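Local coordinates for histidine triad protein (Plasmodium falciparum 3D7, PDB 5CS2) that probably hydrolyses diadenosine triphosphate to AMP and ADP as a member of the histidine triad family, and is bound by the antimalarial natural product cyclomarin A, at residues E10-Y15 and I37-S42; P53-L58 and H118-K123. All coordinates share one frame; numbering follows the deposited sequence.

Interaction 1. Residues E10-Y15 and I37-S42; sequences EKLEWY and ITTKYS
Thr39 OG1 is the best-held polar atom, gripped by two hydrogen bonds: Ser42 N donates to Thr39 OG1 over 2.9 Å, the ST motif of this turn, and Asp77 OD1 on helix 72-93 is the other partner. With chi1 at 72° the hydroxyl sits between backbone N and carbonyl carbon, while CG2 swings beside the N and lies alongside Leu12, 3.9 Å from both Leu12 CB and Leu12 CD1. One backbone bond joins the segments directly. Lys40 N donates to Leu12 O over 3.0 Å, in the carbonyl plane, though bent to 145° at the hydrogen. Glu13, with positive phi, is the first residue to leave helical backbone angles, in a Schellman motif. The extended side chains of Glu13 and Lys40 run side by side; Lys40 NZ reaches Glu13 OE2 at 3.2 Å from above the carboxylate plane, a salt bridge between exposed side chains. Trp14, its CG anti to the backbone N (chi1 179°), crosses Ile37 at about a right angle, with Trp14 CD1 3.6 Å from Ile37 CG1. Thr38 O lies at the edge of the indole, and one water accepts from Thr38 N and, weakly, from Trp14 NE1. The buried hydroxyl and the main-chain bond thus hold the turn after strand 35-38 against the residues after helix 4-11, whereas the ion pair, met out of plane, probably adds less.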
# COMPACT_ATOMS: atom_id res chain seq x y z
N GLU A 10 -5.20 -18.45 3.43
CA GLU A 10 -4.31 -19.53 3.85
C GLU A 10 -2.93 -18.94 4.16
O GLU A 10 -2.37 -19.25 5.21
CB GLU A 10 -4.22 -20.61 2.75
CG GLU A 10 -5.56 -21.32 2.51
CD GLU A 10 -5.75 -22.13 1.23
OE1 GLU A 10 -5.03 -21.86 0.23
OE2 GLU A 10 -6.65 -23.00 1.21
N LYS A 11 -2.44 -18.01 3.31
CA LYS A 11 -1.15 -17.35 3.52
C LYS A 11 -1.16 -16.48 4.77
O LYS A 11 -0.12 -16.34 5.43
CB LYS A 11 -0.74 -16.53 2.29
CG LYS A 11 -0.44 -17.42 1.08
CD LYS A 11 -0.05 -16.64 -0.16
CE LYS A 11 0.21 -17.56 -1.33
NZ LYS A 11 1.41 -18.42 -1.13
N LEU A 12 -2.34 -15.90 5.10
CA LEU A 12 -2.51 -15.05 6.29
C LEU A 12 -2.73 -15.90 7.54
O LEU A 12 -2.85 -15.36 8.65
CB LEU A 12 -3.70 -14.07 6.11
CG LEU A 12 -3.60 -12.98 5.02
CD1 LEU A 12 -4.91 -12.32 4.81
CD2 LEU A 12 -2.58 -11.94 5.40
N GLU A 13 -2.84 -17.24 7.37
CA GLU A 13 -3.08 -18.21 8.45
C GLU A 13 -4.41 -17.92 9.16
O GLU A 13 -4.56 -18.15 10.36
CB GLU A 13 -1.88 -18.31 9.41
CG GLU A 13 -0.60 -18.77 8.72
CD GLU A 13 0.49 -19.39 9.57
OE1 GLU A 13 0.27 -19.59 10.79
OE2 GLU A 13 1.57 -19.67 9.02
N TRP A 14 -5.40 -17.43 8.39
CA TRP A 14 -6.71 -17.12 8.94
C TRP A 14 -7.59 -18.36 9.10
O TRP A 14 -7.51 -19.31 8.32
CB TRP A 14 -7.42 -16.08 8.07
CG TRP A 14 -8.80 -15.71 8.53
CD1 TRP A 14 -9.14 -14.72 9.41
CD2 TRP A 14 -10.04 -16.32 8.12
NE1 TRP A 14 -10.50 -14.70 9.60
CE2 TRP A 14 -11.08 -15.67 8.81
CE3 TRP A 14 -10.36 -17.40 7.27
CZ2 TRP A 14 -12.43 -16.01 8.64
CZ3 TRP A 14 -11.70 -17.74 7.11
CH2 TRP A 14 -12.71 -17.03 7.76
N TYR A 15 -8.48 -18.30 10.09
CA TYR A 15 -9.54 -19.27 10.33
C TYR A 15 -10.68 -18.53 10.99
O TYR A 15 -10.45 -17.48 11.63
CB TYR A 15 -9.08 -20.50 11.12
CG TYR A 15 -8.43 -20.19 12.45
CD1 TYR A 15 -9.20 -20.05 13.61
CD2 TYR A 15 -7.05 -20.08 12.58
CE1 TYR A 15 -8.62 -19.79 14.84
CE2 TYR A 15 -6.45 -19.81 13.81
CZ TYR A 15 -7.24 -19.68 14.94
OH TYR A 15 -6.65 -19.41 16.15
N ILE A 37 -11.08 -8.80 11.58
CA ILE A 37 -10.21 -9.87 11.12
C ILE A 37 -8.87 -9.78 11.85
O ILE A 37 -8.38 -8.68 12.07
CB ILE A 37 -9.99 -9.85 9.56
CG1 ILE A 37 -9.27 -11.12 9.05
CG2 ILE A 37 -9.25 -8.56 9.10
CD1 ILE A 37 -9.46 -11.39 7.49
N THR A 38 -8.29 -10.93 12.14
CA THR A 38 -6.97 -11.10 12.72
C THR A 38 -6.24 -12.12 11.86
O THR A 38 -6.81 -13.15 11.50
CB THR A 38 -7.06 -11.54 14.21
OG1 THR A 38 -7.91 -10.62 14.89
CG2 THR A 38 -5.70 -11.57 14.89
N THR A 39 -4.96 -11.81 11.53
CA THR A 39 -4.09 -12.66 10.70
C THR A 39 -2.85 -13.00 11.52
O THR A 39 -2.77 -12.62 12.70
CB THR A 39 -3.77 -11.97 9.35
OG1 THR A 39 -2.87 -10.89 9.62
CG2 THR A 39 -5.03 -11.43 8.64
N LYS A 40 -1.88 -13.68 10.91
CA LYS A 40 -0.64 -14.07 11.57
C LYS A 40 0.11 -12.85 12.12
O LYS A 40 0.66 -12.94 13.21
CB LYS A 40 0.25 -14.86 10.60
CG LYS A 40 1.50 -15.46 11.24
CD LYS A 40 2.26 -16.37 10.29
CE LYS A 40 3.47 -16.99 10.95
NZ LYS A 40 4.10 -18.02 10.07
N TYR A 41 0.10 -11.72 11.38
CA TYR A 41 0.84 -10.50 11.77
C TYR A 41 0.02 -9.22 11.83
O TYR A 41 0.55 -8.19 12.26
CB TYR A 41 2.01 -10.28 10.80
CG TYR A 41 3.01 -11.41 10.75
CD1 TYR A 41 3.98 -11.55 11.74
CD2 TYR A 41 3.01 -12.32 9.71
CE1 TYR A 41 4.91 -12.59 11.70
CE2 TYR A 41 3.96 -13.34 9.63
CZ TYR A 41 4.88 -13.50 10.65
OH TYR A 41 5.79 -14.52 10.58
N SER A 42 -1.24 -9.23 11.41
CA SER A 42 -2.00 -7.98 11.32
C SER A 42 -3.42 -8.13 11.82
O SER A 42 -3.84 -9.24 12.15
CB SER A 42 -2.10 -7.57 9.84
OG SER A 42 -0.85 -7.60 9.19
O HOH W 1 -10.28 -13.15 12.41

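Interaction 2. Residues P53-L58 and H118-K123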
# COMPACT_ATOMS: atom_id res chain seq x y z
N PRO A 53 -18.18 6.55 4.71
CA PRO A 53 -18.63 5.21 5.17
C PRO A 53 -17.76 4.05 4.72
O PRO A 53 -17.30 4.01 3.59
CB PRO A 53 -20.04 5.08 4.57
CG PRO A 53 -20.47 6.46 4.25
CD PRO A 53 -19.24 7.24 3.95
N GLY A 54 -17.55 3.10 5.61
CA GLY A 54 -16.73 1.93 5.29
C GLY A 54 -15.24 2.12 5.45
O GLY A 54 -14.47 1.19 5.21
N HIS A 55 -14.83 3.29 5.96
CA HIS A 55 -13.41 3.60 6.23
C HIS A 55 -12.89 2.65 7.30
O HIS A 55 -13.38 2.64 8.44
CB HIS A 55 -13.29 5.06 6.71
CG HIS A 55 -11.88 5.58 6.88
ND1 HIS A 55 -11.65 6.94 7.04
CD2 HIS A 55 -10.70 4.93 6.94
CE1 HIS A 55 -10.34 7.07 7.18
NE2 HIS A 55 -9.72 5.89 7.11
N ILE A 56 -11.94 1.80 6.92
CA ILE A 56 -11.35 0.81 7.81
C ILE A 56 -9.84 1.00 7.92
O ILE A 56 -9.22 1.64 7.07
CB ILE A 56 -11.70 -0.63 7.42
CG1 ILE A 56 -11.25 -0.90 5.95
CG2 ILE A 56 -13.26 -0.86 7.59
CD1 ILE A 56 -11.18 -2.35 5.59
N LEU A 57 -9.27 0.40 8.95
CA LEU A 57 -7.83 0.46 9.23
C LEU A 57 -7.25 -0.92 9.34
O LEU A 57 -7.88 -1.80 9.93
CB LEU A 57 -7.60 1.24 10.55
CG LEU A 57 -8.17 2.66 10.58
CD1 LEU A 57 -8.25 3.19 11.99
CD2 LEU A 57 -7.41 3.59 9.65
N LEU A 58 -6.02 -1.11 8.83
CA LEU A 58 -5.29 -2.37 8.99
C LEU A 58 -3.99 -2.03 9.70
O LEU A 58 -3.37 -1.04 9.35
CB LEU A 58 -4.93 -3.02 7.65
CG LEU A 58 -6.08 -3.23 6.65
CD1 LEU A 58 -5.60 -4.07 5.49
CD2 LEU A 58 -7.26 -3.95 7.25
N HIS A 118 -5.04 2.79 5.56
CA HIS A 118 -6.41 3.29 5.45
C HIS A 118 -6.99 2.70 4.18
O HIS A 118 -6.35 2.74 3.12
CB HIS A 118 -6.43 4.81 5.26
CG HIS A 118 -5.96 5.55 6.45
ND1 HIS A 118 -6.83 5.98 7.42
CD2 HIS A 118 -4.70 5.91 6.79
CE1 HIS A 118 -6.08 6.61 8.31
NE2 HIS A 118 -4.79 6.59 7.97
N ILE A 119 -8.22 2.18 4.27
CA ILE A 119 -8.94 1.70 3.08
C ILE A 119 -10.25 2.44 3.14
O ILE A 119 -11.00 2.27 4.11
CB ILE A 119 -9.16 0.18 3.04
CG1 ILE A 119 -7.84 -0.58 2.92
CG2 ILE A 119 -10.14 -0.20 1.89
CD1 ILE A 119 -8.00 -2.10 3.11
N ILE A 120 -10.52 3.25 2.12
CA ILE A 120 -11.74 4.07 2.10
C ILE A 120 -12.51 3.78 0.82
O ILE A 120 -12.09 4.19 -0.27
CB ILE A 120 -11.49 5.60 2.28
CG1 ILE A 120 -10.57 5.91 3.48
CG2 ILE A 120 -12.84 6.36 2.39
CD1 ILE A 120 -9.76 7.18 3.37
N PRO A 121 -13.69 3.17 0.94
CA PRO A 121 -14.51 2.93 -0.27
C PRO A 121 -14.90 4.27 -0.87
O PRO A 121 -15.11 5.23 -0.13
CB PRO A 121 -15.75 2.20 0.29
CG PRO A 121 -15.28 1.61 1.59
CD PRO A 121 -14.37 2.67 2.15
N ARG A 122 -14.92 4.36 -2.21
CA ARG A 122 -15.23 5.63 -2.89
C ARG A 122 -16.42 5.52 -3.86
O ARG A 122 -16.56 4.51 -4.54
CB ARG A 122 -13.99 6.12 -3.66
CG ARG A 122 -12.74 6.40 -2.80
CD ARG A 122 -12.99 7.35 -1.66
NE ARG A 122 -13.47 8.66 -2.11
CZ ARG A 122 -12.68 9.66 -2.49
NH1 ARG A 122 -11.36 9.51 -2.45
NH2 ARG A 122 -13.20 10.81 -2.90
N LYS A 123 -17.25 6.58 -3.91
CA LYS A 123 -18.43 6.71 -4.79
C LYS A 123 -18.51 8.11 -5.41
O LYS A 123 -17.86 9.04 -4.91
CB LYS A 123 -19.71 6.39 -3.99
CG LYS A 123 -19.87 4.90 -3.69
CD LYS A 123 -20.72 4.65 -2.46
CE LYS A 123 -21.30 3.25 -2.51
NZ LYS A 123 -21.87 2.81 -1.21
O HOH W 2 -17.68 5.43 1.39
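The imidazoles of His55 and His118 meet rim to rim, neither over the face of the other, with planes 56° apart. His55 NE2 and His118 ND1 share a hydrogen bond of 2.9 Å, in the plane of both rings and nearly straight at 163°; either nitrogen could be the donor. His55 reaches it with CG anti to its backbone N (chi1 -173°), and Ile120 CG1 packs over the centre of the His55 ring, a CH-pi contact 3.6 Å from the centroid. Leu57 runs alongside His118 and brings Leu57 CD2 to 3.3 Å from His118 ND1. On the other face of the sheet Ile56 and Ile119 lie side by side, Ile56 CG1 3.7 Å from Ile119 CB, with Leu58 crossing Ile119 obliquely, both touching helix 72-93. Ile56 and Ile119 form an antiparallel hydrogen-bonded pair, Ile56 N to Ile119 O and Ile119 N to Ile56 O both 3.0 Å. Where the strands part, one water donates to Pro53 O and Pro121 O. Leu51 N bonds His55 ND1, and Gln103 OE1 weakly meets His118 NE2. His118 closes the His-x-His-x-His motif as a probable substrate-binding residue beside probable nucleophile His116; His55 probably helps position it, consistent with a HIT-domain hydrolase active site.

From the N terminus, helix 4-11 leads into interaction 1, which closes a loop of 21 residues when the chain returns along strand 35-38 to the turn before strand 42-46. Interaction 2 then opens at 53-58 and closes much later: helix 72-93 and strand 97-104 are passed before 118-123 comes back to pair. The two loops are therefore in series, neither nested nor crossed. Both reach the same five-stranded antiparallel sheet, with centres about 20 Å apart on opposite sides of the chain's centre. Interaction 1 ties the residues after the N-terminal helix to the end of outermost strand 35-38 and the following turn; interaction 2 joins strand 56-60 to strand 116-122 inside the sheet, at the histidine triad.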